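Local coordinates for protein cytosol aminopeptidase (Staphylococcus aureus subsp. aureus, PDB 3KZW) that probably removes N-terminal amino acids, such as leucine, from peptides as a metal-dependent aminopeptidase, at residues N38-G43 with Y131-S136; M388-L393 with I479-A484; A406-S411 with E429-L434. All blocks are in the same frame, centred on the assembly; numbering follows the deposited sequence.

Contact 1: residues N38-G43 with Y131-S136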
ATOM      1  N   ASN A  38     -18.944 -56.119  19.130  1.00 12.70           N
ATOM      2  CA  ASN A  38     -17.636 -56.699  18.826  1.00 12.28           C
ATOM      3  C   ASN A  38     -16.529 -55.654  18.638  1.00 11.80           C
ATOM      4  O   ASN A  38     -15.568 -55.877  17.897  1.00 11.76           O
ATOM      5  CB  ASN A  38     -17.730 -57.639  17.613  1.00 12.44           C
ATOM      6  CG  ASN A  38     -18.137 -56.919  16.330  1.00 12.83           C
ATOM      7  OD1 ASN A  38     -18.737 -55.841  16.361  1.00 13.19           O
ATOM      8  ND2 ASN A  38     -17.813 -57.522  15.192  1.00 13.19           N
ATOM      9  N   THR A  39     -16.672 -54.523  19.328  1.00 11.21           N
ATOM     10  CA  THR A  39     -15.695 -53.439  19.278  1.00 10.60           C
ATOM     11  C   THR A  39     -15.225 -53.093  20.695  1.00 10.21           C
ATOM     12  O   THR A  39     -16.027 -53.031  21.628  1.00 10.12           O
ATOM     13  CB  THR A  39     -16.272 -52.189  18.568  1.00 10.64           C
ATOM     14  OG1 THR A  39     -16.953 -52.587  17.372  1.00 10.55           O
ATOM     15  CG2 THR A  39     -15.170 -51.207  18.202  1.00 10.57           C
ATOM     16  N   LEU A  40     -13.922 -52.862  20.840  1.00  9.74           N
ATOM     17  CA  LEU A  40     -13.288 -52.699  22.142  1.00  9.24           C
ATOM     18  C   LEU A  40     -12.312 -51.523  22.154  1.00  9.00           C
ATOM     19  O   LEU A  40     -11.477 -51.400  21.257  1.00  9.00           O
ATOM     20  CB  LEU A  40     -12.544 -53.987  22.493  1.00  9.24           C
ATOM     21  CG  LEU A  40     -11.951 -54.164  23.887  1.00  9.17           C
ATOM     22  CD1 LEU A  40     -13.054 -54.430  24.888  1.00  9.26           C
ATOM     23  CD2 LEU A  40     -10.956 -55.308  23.883  1.00  9.03           C
ATOM     24  N   ILE A  41     -12.415 -50.669  23.175  1.00  8.66           N
ATOM     25  CA  ILE A  41     -11.528 -49.506  23.313  1.00  8.28           C
ATOM     26  C   ILE A  41     -10.664 -49.596  24.574  1.00  8.18           C
ATOM     27  O   ILE A  41     -11.184 -49.729  25.687  1.00  8.15           O
ATOM     28  CB  ILE A  41     -12.308 -48.163  23.316  1.00  8.25           C
ATOM     29  CG1 ILE A  41     -13.180 -48.028  22.063  1.00  8.06           C
ATOM     30  CG2 ILE A  41     -11.339 -46.981  23.428  1.00  8.06           C
ATOM     31  CD1 ILE A  41     -14.256 -46.965  22.167  1.00  7.73           C
ATOM     32  N   ILE A  42      -9.347 -49.519  24.384  1.00  8.03           N
ATOM     33  CA  ILE A  42      -8.380 -49.548  25.484  1.00  7.84           C
ATOM     34  C   ILE A  42      -7.359 -48.423  25.330  1.00  7.90           C
ATOM     35  O   ILE A  42      -6.882 -48.159  24.228  1.00  7.98           O
ATOM     36  CB  ILE A  42      -7.628 -50.904  25.551  1.00  7.78           C
ATOM     37  CG1 ILE A  42      -8.615 -52.077  25.606  1.00  7.57           C
ATOM     38  CG2 ILE A  42      -6.671 -50.939  26.750  1.00  7.75           C
ATOM     39  CD1 ILE A  42      -7.974 -53.449  25.507  1.00  7.06           C
ATOM     40  N   GLY A  43      -7.039 -47.758  26.437  1.00  7.99           N
ATOM     41  CA  GLY A  43      -5.970 -46.763  26.461  1.00  8.08           C
ATOM     42  C   GLY A  43      -4.632 -47.422  26.740  1.00  8.19           C
ATOM     43  O   GLY A  43      -4.528 -48.280  27.618  1.00  8.20           O
ATOM     44  N   TYR A 131     -17.392 -51.380  23.494  1.00  2.66           N
ATOM     45  CA  TYR A 131     -16.965 -51.434  24.887  1.00  2.65           C
ATOM     46  C   TYR A 131     -15.846 -50.426  25.132  1.00  2.67           C
ATOM     47  O   TYR A 131     -15.027 -50.157  24.246  1.00  2.64           O
ATOM     48  CB  TYR A 131     -16.479 -52.837  25.268  1.00  2.64           C
ATOM     49  CG  TYR A 131     -17.546 -53.911  25.264  1.00  2.65           C
ATOM     50  CD1 TYR A 131     -18.627 -53.853  26.143  1.00  2.67           C
ATOM     51  CD2 TYR A 131     -17.461 -54.998  24.396  1.00  2.64           C
ATOM     52  CE1 TYR A 131     -19.605 -54.842  26.147  1.00  2.65           C
ATOM     53  CE2 TYR A 131     -18.432 -55.993  24.393  1.00  2.68           C
ATOM     54  CZ  TYR A 131     -19.500 -55.908  25.270  1.00  2.68           C
ATOM     55  OH  TYR A 131     -20.463 -56.892  25.266  1.00  2.69           O
ATOM     56  N   LEU A 132     -15.822 -49.870  26.339  1.00  2.71           N
ATOM     57  CA  LEU A 132     -14.770 -48.947  26.755  1.00  2.68           C
ATOM     58  C   LEU A 132     -14.223 -49.368  28.119  1.00  2.67           C
ATOM     59  O   LEU A 132     -14.928 -49.311  29.128  1.00  2.68           O
ATOM     60  CB  LEU A 132     -15.292 -47.501  26.767  1.00  2.64           C
ATOM     61  CG  LEU A 132     -14.402 -46.327  27.200  1.00  2.67           C
ATOM     62  CD1 LEU A 132     -13.009 -46.411  26.616  1.00  2.76           C
ATOM     63  CD2 LEU A 132     -15.050 -45.010  26.805  1.00  2.77           C
ATOM     64  N   LEU A 133     -12.968 -49.807  28.129  1.00  2.66           N
ATOM     65  CA  LEU A 133     -12.299 -50.233  29.354  1.00  2.65           C
ATOM     66  C   LEU A 133     -11.741 -49.024  30.105  1.00  2.66           C
ATOM     67  O   LEU A 133     -10.581 -48.638  29.929  1.00  2.63           O
ATOM     68  CB  LEU A 133     -11.203 -51.260  29.040  1.00  2.64           C
ATOM     69  CG  LEU A 133     -11.568 -52.752  29.031  1.00  2.67           C
ATOM     70  CD1 LEU A 133     -12.808 -53.063  28.205  1.00  2.67           C
ATOM     71  CD2 LEU A 133     -10.391 -53.588  28.550  1.00  2.62           C
ATOM     72  N   MET A 134     -12.589 -48.436  30.946  1.00  2.64           N
ATOM     73  CA  MET A 134     -12.289 -47.181  31.633  1.00  2.65           C
ATOM     74  C   MET A 134     -11.085 -47.266  32.582  1.00  2.68           C
ATOM     75  O   MET A 134     -10.377 -46.273  32.776  1.00  2.71           O
ATOM     76  CB  MET A 134     -13.538 -46.674  32.369  1.00  2.66           C
ATOM     77  CG  MET A 134     -13.464 -45.225  32.860  1.00  2.66           C
ATOM     78  SD  MET A 134     -13.069 -44.005  31.581  1.00  2.93           S
ATOM     79  CE  MET A 134     -14.611 -43.935  30.669  1.00  2.82           C
ATOM     80  N   ASP A 135     -10.855 -48.448  33.155  1.00  2.66           N
ATOM     81  CA  ASP A 135      -9.746 -48.670  34.084  1.00  2.65           C
ATOM     82  C   ASP A 135      -8.369 -48.450  33.458  1.00  2.67           C
ATOM     83  O   ASP A 135      -7.403 -48.157  34.167  1.00  2.73           O
ATOM     84  CB  ASP A 135      -9.823 -50.074  34.694  1.00  2.66           C
ATOM     85  CG  ASP A 135     -10.992 -50.238  35.656  1.00  2.73           C
ATOM     86  OD1 ASP A 135     -11.626 -49.227  36.031  1.00  2.73           O
ATOM     87  OD2 ASP A 135     -11.272 -51.390  36.044  1.00  2.74           O
ATOM     88  N   SER A 136      -8.286 -48.588  32.136  1.00  2.64           N
ATOM     89  CA  SER A 136      -7.035 -48.389  31.409  1.00  2.65           C
ATOM     90  C   SER A 136      -6.714 -46.909  31.210  1.00  2.67           C
ATOM     91  O   SER A 136      -5.600 -46.558  30.819  1.00  2.70           O
ATOM     92  CB  SER A 136      -7.074 -49.113  30.057  1.00  2.68           C
ATOM     93  OG  SER A 136      -8.037 -48.543  29.186  1.00  2.66           O
TER
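L40 and I41 pair with Y131 and L132 as two neighbouring parallel strands of the mixed sheet in the N-terminal domain. The short axes run 4.7 Å apart and at 20° to each other.

Backbone bonds set the register. Y131 N donates a hydrogen bond to T39 O at 2.8 Å. I41 N then bonds back to Y131 O, along a more bent path of 137°. L133 N reaches I41 O at 3.0 Å and closes the ladder.

Apolar contacts fall on both faces. On one face L40 has CG anti to its backbone N (chi1 -172°), which carries CD1 across to the other strand. There CD1 meets L133 CD1 at 3.6 Å and also lies against Y131 CB. I42 runs alongside L133 on this face, with its CG1 against L133 CD2. The Y131 ring meets the ring of F56. On the other face I41 CG2 touches L132 CD1, again at 3.6 Å. Helix 108-124 packs on this side, where L118 and I122 touch I41. Strands 91-101 and 175-180 flank the pair within the sheet.

The last interaction is polar and comes from a side chain. Past L132 the chain turns away: L133 is the centre of an inverse gamma turn, and 134-136 form a 3-10 segment. This brings S136 back beside G43. S136 OG uses both of its roles, accepting from G43 N at 3.0 Å and donating to L133 O at 2.7 Å.

Contact 2: residues M388-L393 with I479-A484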
ATOM      1  N   MET A 388     -17.255  -8.770  34.390  1.00  2.64           N
ATOM      2  CA  MET A 388     -16.374  -9.402  33.414  1.00  2.60           C
ATOM      3  C   MET A 388     -16.956  -9.245  32.023  1.00  2.61           C
ATOM      4  O   MET A 388     -18.082  -9.673  31.763  1.00  2.61           O
ATOM      5  CB  MET A 388     -16.178 -10.883  33.731  1.00  2.60           C
ATOM      6  CG  MET A 388     -15.404 -11.144  35.001  1.00  2.66           C
ATOM      7  SD  MET A 388     -15.256 -12.898  35.363  1.00  2.83           S
ATOM      8  CE  MET A 388     -14.746 -12.830  37.076  1.00  2.74           C
ATOM      9  N   ASP A 389     -16.195  -8.617  31.133  1.00  2.61           N
ATOM     10  CA  ASP A 389     -16.632  -8.469  29.751  1.00  2.64           C
ATOM     11  C   ASP A 389     -15.802  -9.331  28.800  1.00  2.66           C
ATOM     12  O   ASP A 389     -14.606  -9.542  29.021  1.00  2.66           O
ATOM     13  CB  ASP A 389     -16.671  -6.994  29.324  1.00  2.62           C
ATOM     14  CG  ASP A 389     -15.293  -6.421  29.039  1.00  2.84           C
ATOM     15  OD1 ASP A 389     -14.741  -6.697  27.948  1.00  2.91           O
ATOM     16  OD2 ASP A 389     -14.768  -5.677  29.892  1.00  2.88           O
ATOM     17  N   PHE A 390     -16.457  -9.830  27.755  1.00  2.65           N
ATOM     18  CA  PHE A 390     -15.836 -10.723  26.780  1.00  2.64           C
ATOM     19  C   PHE A 390     -16.083 -10.174  25.386  1.00  2.69           C
ATOM     20  O   PHE A 390     -17.234  -9.984  24.981  1.00  2.75           O
ATOM     21  CB  PHE A 390     -16.410 -12.139  26.904  1.00  2.64           C
ATOM     22  CG  PHE A 390     -16.286 -12.726  28.284  1.00  2.68           C
ATOM     23  CD1 PHE A 390     -17.245 -12.455  29.261  1.00  2.68           C
ATOM     24  CD2 PHE A 390     -15.211 -13.546  28.610  1.00  2.65           C
ATOM     25  CE1 PHE A 390     -17.130 -12.987  30.543  1.00  2.64           C
ATOM     26  CE2 PHE A 390     -15.092 -14.088  29.890  1.00  2.71           C
ATOM     27  CZ  PHE A 390     -16.052 -13.806  30.858  1.00  2.63           C
ATOM     28  N   ALA A 391     -15.001  -9.908  24.657  1.00  2.66           N
ATOM     29  CA  ALA A 391     -15.100  -9.254  23.354  1.00  2.66           C
ATOM     30  C   ALA A 391     -13.938  -9.566  22.422  1.00  2.72           C
ATOM     31  O   ALA A 391     -12.790  -9.699  22.856  1.00  2.76           O
ATOM     32  CB  ALA A 391     -15.227  -7.749  23.530  1.00  2.62           C
ATOM     33  N   THR A 392     -14.254  -9.678  21.135  1.00  2.69           N
ATOM     34  CA  THR A 392     -13.250  -9.725  20.085  1.00  2.71           C
ATOM     35  C   THR A 392     -12.984  -8.287  19.651  1.00  2.74           C
ATOM     36  O   THR A 392     -13.531  -7.822  18.652  1.00  2.82           O
ATOM     37  CB  THR A 392     -13.730 -10.565  18.876  1.00  2.72           C
ATOM     38  OG1 THR A 392     -15.022 -10.109  18.453  1.00  2.82           O
ATOM     39  CG2 THR A 392     -13.820 -12.040  19.240  1.00  2.71           C
ATOM     40  N   LEU A 393     -12.149  -7.582  20.414  1.00  2.74           N
ATOM     41  CA  LEU A 393     -11.962  -6.139  20.227  1.00  2.71           C
ATOM     42  C   LEU A 393     -10.876  -5.740  19.237  1.00  2.73           C
ATOM     43  O   LEU A 393     -11.170  -5.205  18.173  1.00  2.81           O
ATOM     44  CB  LEU A 393     -11.689  -5.436  21.565  1.00  2.66           C
ATOM     45  CG  LEU A 393     -12.840  -4.949  22.444  1.00  2.76           C
ATOM     46  CD1 LEU A 393     -12.344  -3.811  23.323  1.00  2.69           C
ATOM     47  CD2 LEU A 393     -14.047  -4.498  21.631  1.00  2.67           C
ATOM     48  N   ILE A 479     -12.879  -6.931  35.040  1.00  2.63           N
ATOM     49  CA  ILE A 479     -11.903  -7.610  34.190  1.00  2.65           C
ATOM     50  C   ILE A 479     -12.367  -7.618  32.733  1.00  2.68           C
ATOM     51  O   ILE A 479     -13.484  -8.034  32.425  1.00  2.73           O
ATOM     52  CB  ILE A 479     -11.594  -9.052  34.654  1.00  2.66           C
ATOM     53  CG1 ILE A 479     -11.151  -9.071  36.119  1.00  2.58           C
ATOM     54  CG2 ILE A 479     -10.507  -9.664  33.769  1.00  2.64           C
ATOM     55  CD1 ILE A 479     -11.083 -10.454  36.729  1.00  2.63           C
ATOM     56  N   HIS A 480     -11.496  -7.143  31.846  1.00  2.69           N
ATOM     57  CA  HIS A 480     -11.774  -7.091  30.416  1.00  2.64           C
ATOM     58  C   HIS A 480     -10.986  -8.176  29.681  1.00  2.69           C
ATOM     59  O   HIS A 480      -9.762  -8.267  29.812  1.00  2.71           O
ATOM     60  CB  HIS A 480     -11.444  -5.694  29.871  1.00  2.62           C
ATOM     61  CG  HIS A 480     -11.386  -5.621  28.378  1.00  2.68           C
ATOM     62  ND1 HIS A 480     -12.485  -5.847  27.578  1.00  2.82           N
ATOM     63  CD2 HIS A 480     -10.360  -5.344  27.538  1.00  2.77           C
ATOM     64  CE1 HIS A 480     -12.138  -5.721  26.308  1.00  2.82           C
ATOM     65  NE2 HIS A 480     -10.854  -5.414  26.257  1.00  2.85           N
ATOM     66  N   PHE A 481     -11.698  -9.000  28.916  1.00  2.67           N
ATOM     67  CA  PHE A 481     -11.082 -10.083  28.154  1.00  2.67           C
ATOM     68  C   PHE A 481     -11.132  -9.819  26.649  1.00  2.71           C
ATOM     69  O   PHE A 481     -12.201  -9.890  26.031  1.00  2.75           O
ATOM     70  CB  PHE A 481     -11.762 -11.419  28.461  1.00  2.65           C
ATOM     71  CG  PHE A 481     -11.558 -11.905  29.867  1.00  2.63           C
ATOM     72  CD1 PHE A 481     -10.338 -12.446  30.260  1.00  2.63           C
ATOM     73  CD2 PHE A 481     -12.593 -11.850  30.791  1.00  2.60           C
ATOM     74  CE1 PHE A 481     -10.148 -12.908  31.560  1.00  2.65           C
ATOM     75  CE2 PHE A 481     -12.417 -12.315  32.087  1.00  2.64           C
ATOM     76  CZ  PHE A 481     -11.191 -12.846  32.472  1.00  2.64           C
ATOM     77  N   ASP A 482      -9.974  -9.513  26.067  1.00  2.70           N
ATOM     78  CA  ASP A 482      -9.862  -9.341  24.621  1.00  2.65           C
ATOM     79  C   ASP A 482      -9.541 -10.691  23.988  1.00  2.66           C
ATOM     80  O   ASP A 482      -8.406 -11.168  24.051  1.00  2.69           O
ATOM     81  CB  ASP A 482      -8.794  -8.300  24.271  1.00  2.62           C
ATOM     82  CG  ASP A 482      -8.978  -7.705  22.873  1.00  2.86           C
ATOM     83  OD1 ASP A 482      -9.624  -8.339  22.004  1.00  2.96           O
ATOM     84  OD2 ASP A 482      -8.466  -6.590  22.638  1.00  2.93           O
ATOM     85  N   ILE A 483     -10.560 -11.301  23.391  1.00  2.67           N
ATOM     86  CA  ILE A 483     -10.443 -12.635  22.808  1.00  2.65           C
ATOM     87  C   ILE A 483     -10.490 -12.597  21.277  1.00  2.69           C
ATOM     88  O   ILE A 483     -10.955 -13.538  20.637  1.00  2.71           O
ATOM     89  CB  ILE A 483     -11.518 -13.611  23.374  1.00  2.64           C
ATOM     90  CG1 ILE A 483     -12.937 -13.072  23.145  1.00  2.68           C
ATOM     91  CG2 ILE A 483     -11.269 -13.875  24.852  1.00  2.62           C
ATOM     92  CD1 ILE A 483     -14.035 -14.119  23.267  1.00  2.63           C
ATOM     93  N   ALA A 484      -9.990 -11.509  20.697  1.00  2.66           N
ATOM     94  CA  ALA A 484      -9.964 -11.345  19.243  1.00  2.67           C
ATOM     95  C   ALA A 484      -9.233 -12.492  18.547  1.00  2.69           C
ATOM     96  O   ALA A 484      -9.624 -12.924  17.458  1.00  2.79           O
ATOM     97  CB  ALA A 484      -9.342 -10.007  18.872  1.00  2.63           C
TER
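D389 and H480 face each other across two parallel strands of the catalytic-domain sheet. The D389 carboxylate comes to the edge of the imidazole, its plane turned 31° from the ring. H480 ND1 donates to D389 OD1. The modelled separation is very short, so its exact value is doubtful. D389 CG sits between its backbone N and carbonyl carbon (chi1 76°), which places the carboxylate beside the ring. D389 OD2 takes a second bond from H478 NE2, so two histidines hold the group.

The tight part is the strand pair itself. F481 N bonds to D389 O at 3.0 Å, between rungs from D389 N to I479 O and from A391 N to F481 O. On the face away from the carboxylate, F390 and F481 lie side by side. Their planes are 14° apart, but the rings are slid so far that they barely overlap, with centroids 5.1 Å apart. F390 CE2 approaches F481 CD2 at 3.5 Å, and M388 CG lies at the F481 edge.

The regular pairing ends at A391 and D482, where I483 N bonds to A391 O at 2.8 Å. Beyond it L393 and A484 are partly exposed. L393 N meets D482 OD1 from above the carboxylate plane, at 3.1 Å. D482 OD2 bonds to T394 OG1. L393 CD1 rests obliquely on H480 CE1.

Strand 278-285 lies beyond M388 and F390 in the sheet. Strand 406-411 lies beyond 478-482, antiparallel to it. Helices 414-426 and 505-512 pack on the face of M388: I416 touches M388 and I479, and I508 touches M388 and F390.

Contact 3: residues A406-S411 with E429-L434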
ATOM      1  N   ALA A 406      -5.325 -15.177  24.869  1.00  2.57           N
ATOM      2  CA  ALA A 406      -6.244 -14.085  25.187  1.00  2.58           C
ATOM      3  C   ALA A 406      -5.569 -13.014  26.041  1.00  2.64           C
ATOM      4  O   ALA A 406      -4.686 -13.318  26.851  1.00  2.68           O
ATOM      5  CB  ALA A 406      -7.474 -14.615  25.890  1.00  2.57           C
ATOM      6  N   ALA A 407      -5.990 -11.765  25.854  1.00  2.62           N
ATOM      7  CA  ALA A 407      -5.470 -10.648  26.639  1.00  2.65           C
ATOM      8  C   ALA A 407      -6.443 -10.281  27.746  1.00  2.66           C
ATOM      9  O   ALA A 407      -7.623 -10.036  27.485  1.00  2.73           O
ATOM     10  CB  ALA A 407      -5.199  -9.446  25.748  1.00  2.61           C
ATOM     11  N   ALA A 408      -5.945 -10.254  28.980  1.00  2.62           N
ATOM     12  CA  ALA A 408      -6.761  -9.904  30.138  1.00  2.61           C
ATOM     13  C   ALA A 408      -6.292  -8.597  30.777  1.00  2.62           C
ATOM     14  O   ALA A 408      -5.091  -8.353  30.908  1.00  2.57           O
ATOM     15  CB  ALA A 408      -6.750 -11.030  31.152  1.00  2.59           C
ATOM     16  N   PHE A 409      -7.256  -7.762  31.161  1.00  2.63           N
ATOM     17  CA  PHE A 409      -6.981  -6.474  31.791  1.00  2.64           C
ATOM     18  C   PHE A 409      -7.784  -6.351  33.076  1.00  2.67           C
ATOM     19  O   PHE A 409      -8.982  -6.639  33.091  1.00  2.70           O
ATOM     20  CB  PHE A 409      -7.378  -5.327  30.862  1.00  2.64           C
ATOM     21  CG  PHE A 409      -6.718  -5.363  29.512  1.00  2.72           C
ATOM     22  CD1 PHE A 409      -7.241  -6.143  28.482  1.00  2.64           C
ATOM     23  CD2 PHE A 409      -5.595  -4.584  29.259  1.00  2.66           C
ATOM     24  CE1 PHE A 409      -6.642  -6.164  27.230  1.00  2.67           C
ATOM     25  CE2 PHE A 409      -4.993  -4.592  28.010  1.00  2.64           C
ATOM     26  CZ  PHE A 409      -5.513  -5.386  26.992  1.00  2.66           C
ATOM     27  N   GLU A 410      -7.134  -5.921  34.152  1.00  2.64           N
ATOM     28  CA  GLU A 410      -7.837  -5.721  35.416  1.00  2.69           C
ATOM     29  C   GLU A 410      -7.972  -4.246  35.772  1.00  2.72           C
ATOM     30  O   GLU A 410      -7.095  -3.430  35.476  1.00  2.74           O
ATOM     31  CB  GLU A 410      -7.202  -6.521  36.570  1.00  2.65           C
ATOM     32  CG  GLU A 410      -5.800  -6.079  37.005  1.00  2.70           C
ATOM     33  CD  GLU A 410      -5.803  -4.921  38.000  1.00  2.78           C
ATOM     34  OE1 GLU A 410      -6.855  -4.661  38.631  1.00  2.86           O
ATOM     35  OE2 GLU A 410      -4.747  -4.270  38.154  1.00  2.87           O
ATOM     36  N   SER A 411      -9.085  -3.925  36.416  1.00  2.74           N
ATOM     37  CA  SER A 411      -9.336  -2.599  36.940  1.00  2.69           C
ATOM     38  C   SER A 411     -10.042  -2.775  38.278  1.00  2.71           C
ATOM     39  O   SER A 411     -11.219  -3.149  38.321  1.00  2.80           O
ATOM     40  CB  SER A 411     -10.194  -1.803  35.959  1.00  2.64           C
ATOM     41  OG  SER A 411     -10.569  -0.555  36.507  1.00  2.75           O
ATOM     42  N   GLU A 429      -6.249 -23.162  28.581  1.00  2.64           N
ATOM     43  CA  GLU A 429      -6.637 -21.912  27.931  1.00  2.64           C
ATOM     44  C   GLU A 429      -5.628 -20.812  28.249  1.00  2.65           C
ATOM     45  O   GLU A 429      -5.499 -20.381  29.392  1.00  2.71           O
ATOM     46  CB  GLU A 429      -8.058 -21.489  28.327  1.00  2.60           C
ATOM     47  CG  GLU A 429      -9.154 -22.358  27.712  1.00  2.77           C
ATOM     48  CD  GLU A 429     -10.537 -21.716  27.754  1.00  2.89           C
ATOM     49  OE1 GLU A 429     -10.983 -21.281  28.841  1.00  2.89           O
ATOM     50  OE2 GLU A 429     -11.189 -21.667  26.691  1.00  2.94           O
ATOM     51  N   MET A 430      -4.904 -20.372  27.226  1.00  2.65           N
ATOM     52  CA  MET A 430      -3.867 -19.363  27.401  1.00  2.64           C
ATOM     53  C   MET A 430      -4.443 -17.954  27.529  1.00  2.64           C
ATOM     54  O   MET A 430      -4.986 -17.395  26.576  1.00  2.67           O
ATOM     55  CB  MET A 430      -2.839 -19.445  26.271  1.00  2.61           C
ATOM     56  CG  MET A 430      -1.934 -20.658  26.372  1.00  2.59           C
ATOM     57  SD  MET A 430      -0.618 -20.650  25.148  1.00  3.02           S
ATOM     58  CE  MET A 430      -1.506 -21.097  23.652  1.00  2.68           C
ATOM     59  N   VAL A 431      -4.333 -17.400  28.735  1.00  2.67           N
ATOM     60  CA  VAL A 431      -4.776 -16.039  29.031  1.00  2.64           C
ATOM     61  C   VAL A 431      -3.640 -15.320  29.753  1.00  2.61           C
ATOM     62  O   VAL A 431      -3.069 -15.851  30.702  1.00  2.60           O
ATOM     63  CB  VAL A 431      -6.050 -16.022  29.919  1.00  2.66           C
ATOM     64  CG1 VAL A 431      -6.593 -14.607  30.050  1.00  2.63           C
ATOM     65  CG2 VAL A 431      -7.132 -16.942  29.356  1.00  2.69           C
ATOM     66  N   PHE A 432      -3.304 -14.119  29.291  1.00  2.63           N
ATOM     67  CA  PHE A 432      -2.221 -13.347  29.899  1.00  2.62           C
ATOM     68  C   PHE A 432      -2.582 -11.878  30.102  1.00  2.65           C
ATOM     69  O   PHE A 432      -3.375 -11.310  29.347  1.00  2.69           O
ATOM     70  CB  PHE A 432      -0.926 -13.498  29.094  1.00  2.58           C
ATOM     71  CG  PHE A 432      -0.360 -14.888  29.126  1.00  2.62           C
ATOM     72  CD1 PHE A 432       0.438 -15.303  30.185  1.00  2.62           C
ATOM     73  CD2 PHE A 432      -0.642 -15.791  28.107  1.00  2.68           C
ATOM     74  CE1 PHE A 432       0.956 -16.594  30.228  1.00  2.59           C
ATOM     75  CE2 PHE A 432      -0.128 -17.087  28.137  1.00  2.60           C
ATOM     76  CZ  PHE A 432       0.673 -17.485  29.202  1.00  2.63           C
ATOM     77  N   GLU A 433      -1.998 -11.276  31.135  1.00  2.66           N
ATOM     78  CA  GLU A 433      -2.322  -9.906  31.512  1.00  2.63           C
ATOM     79  C   GLU A 433      -1.579  -8.869  30.677  1.00  2.68           C
ATOM     80  O   GLU A 433      -0.392  -9.022  30.377  1.00  2.68           O
ATOM     81  CB  GLU A 433      -2.050  -9.674  33.004  1.00  2.60           C
ATOM     82  CG  GLU A 433      -2.624  -8.359  33.544  1.00  2.67           C
ATOM     83  CD  GLU A 433      -2.220  -8.049  34.982  1.00  2.78           C
ATOM     84  OE1 GLU A 433      -1.540  -8.887  35.623  1.00  2.80           O
ATOM     85  OE2 GLU A 433      -2.587  -6.954  35.469  1.00  2.56           O
ATOM     86  N   LEU A 434      -2.305  -7.822  30.298  1.00  2.69           N
ATOM     87  CA  LEU A 434      -1.718  -6.596  29.771  1.00  2.62           C
ATOM     88  C   LEU A 434      -2.159  -5.436  30.668  1.00  2.62           C
ATOM     89  O   LEU A 434      -3.235  -5.494  31.266  1.00  2.63           O
ATOM     90  CB  LEU A 434      -2.152  -6.369  28.321  1.00  2.64           C
ATOM     91  CG  LEU A 434      -1.695  -7.368  27.253  1.00  2.57           C
ATOM     92  CD1 LEU A 434      -2.288  -7.001  25.910  1.00  2.55           C
ATOM     93  CD2 LEU A 434      -0.182  -7.431  27.160  1.00  2.55           C
TER
HETATM   94  O   HOH W   1      -2.738  -5.980  38.061  1.00  2.90           O
HETATM   95  O   HOH W   2      -4.495  -5.107  34.125  1.00 10.55           O
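The F409 ring lies obliquely to L434. F409 CD2 comes to 3.2 Å from L434 O, while F409 CE2 lies against L434 CB. The same ring also meets the imidazole of H480. With CG anti to the carbonyl carbon (chi1 -56°), F409 lays ring atoms CD2 and CE2 beside L434 O and CB. Two further flat groups are the carboxylates of E410 and E433, whose planes stand 74° apart. Their OE2 atoms are 4.4 Å from each other. One water donates to both, at 2.6 Å from E410 OE2 and 2.8 Å from E433 OE2. It probably eases the repulsion between the two acids. E410 OE1 bonds to S413 N. A second water accepts from E410 N and lies close to E433 OE2 and L434 O.

The segments are the two strands of a beta-alpha-beta unit, joined by helix 414-426. They run parallel, though their short axes twist by 41°. A406 N bonds to M430 O, and F432 N returns to A406 O. A408 N then bonds to F432 O, and L434 N to A408 O at 2.9 Å. A408 CB meets V431 CG1 at 3.7 Å on the face where helix 414-426 packs, with L417 touching A408 and E433. On the opposite face A407 CB touches L434 CD1 at 3.8 Å. At the outer side of strand 431-433, F432 packs on P435 of a neighbouring subunit, and L434 packs on L434 of that same subunit.

Overall arrangement
Contacts 2 and 3 share one sheet in the catalytic domain, with centres 9 Å apart. Contact 3 is nested in the loop that contact 2 closes. Strands 478-482 and 406-411 are antiparallel neighbours, so the contacts join directly: D482 N to A407 O at 2.8 Å and H480 N to F409 O at 2.9 Å are probable hydrogen bonds. F481 CE1 also packs on A408 CB. Contact 1 belongs to the separate N-terminal sheet, its nearest atoms about 30 Å from contact 2 and about 22 Å from contact 3. One sodium ion, bound by G485 and T488, is about 7 Å from the A484 side chain; another, bound by T470 and G474, about 9 Å from that of E410.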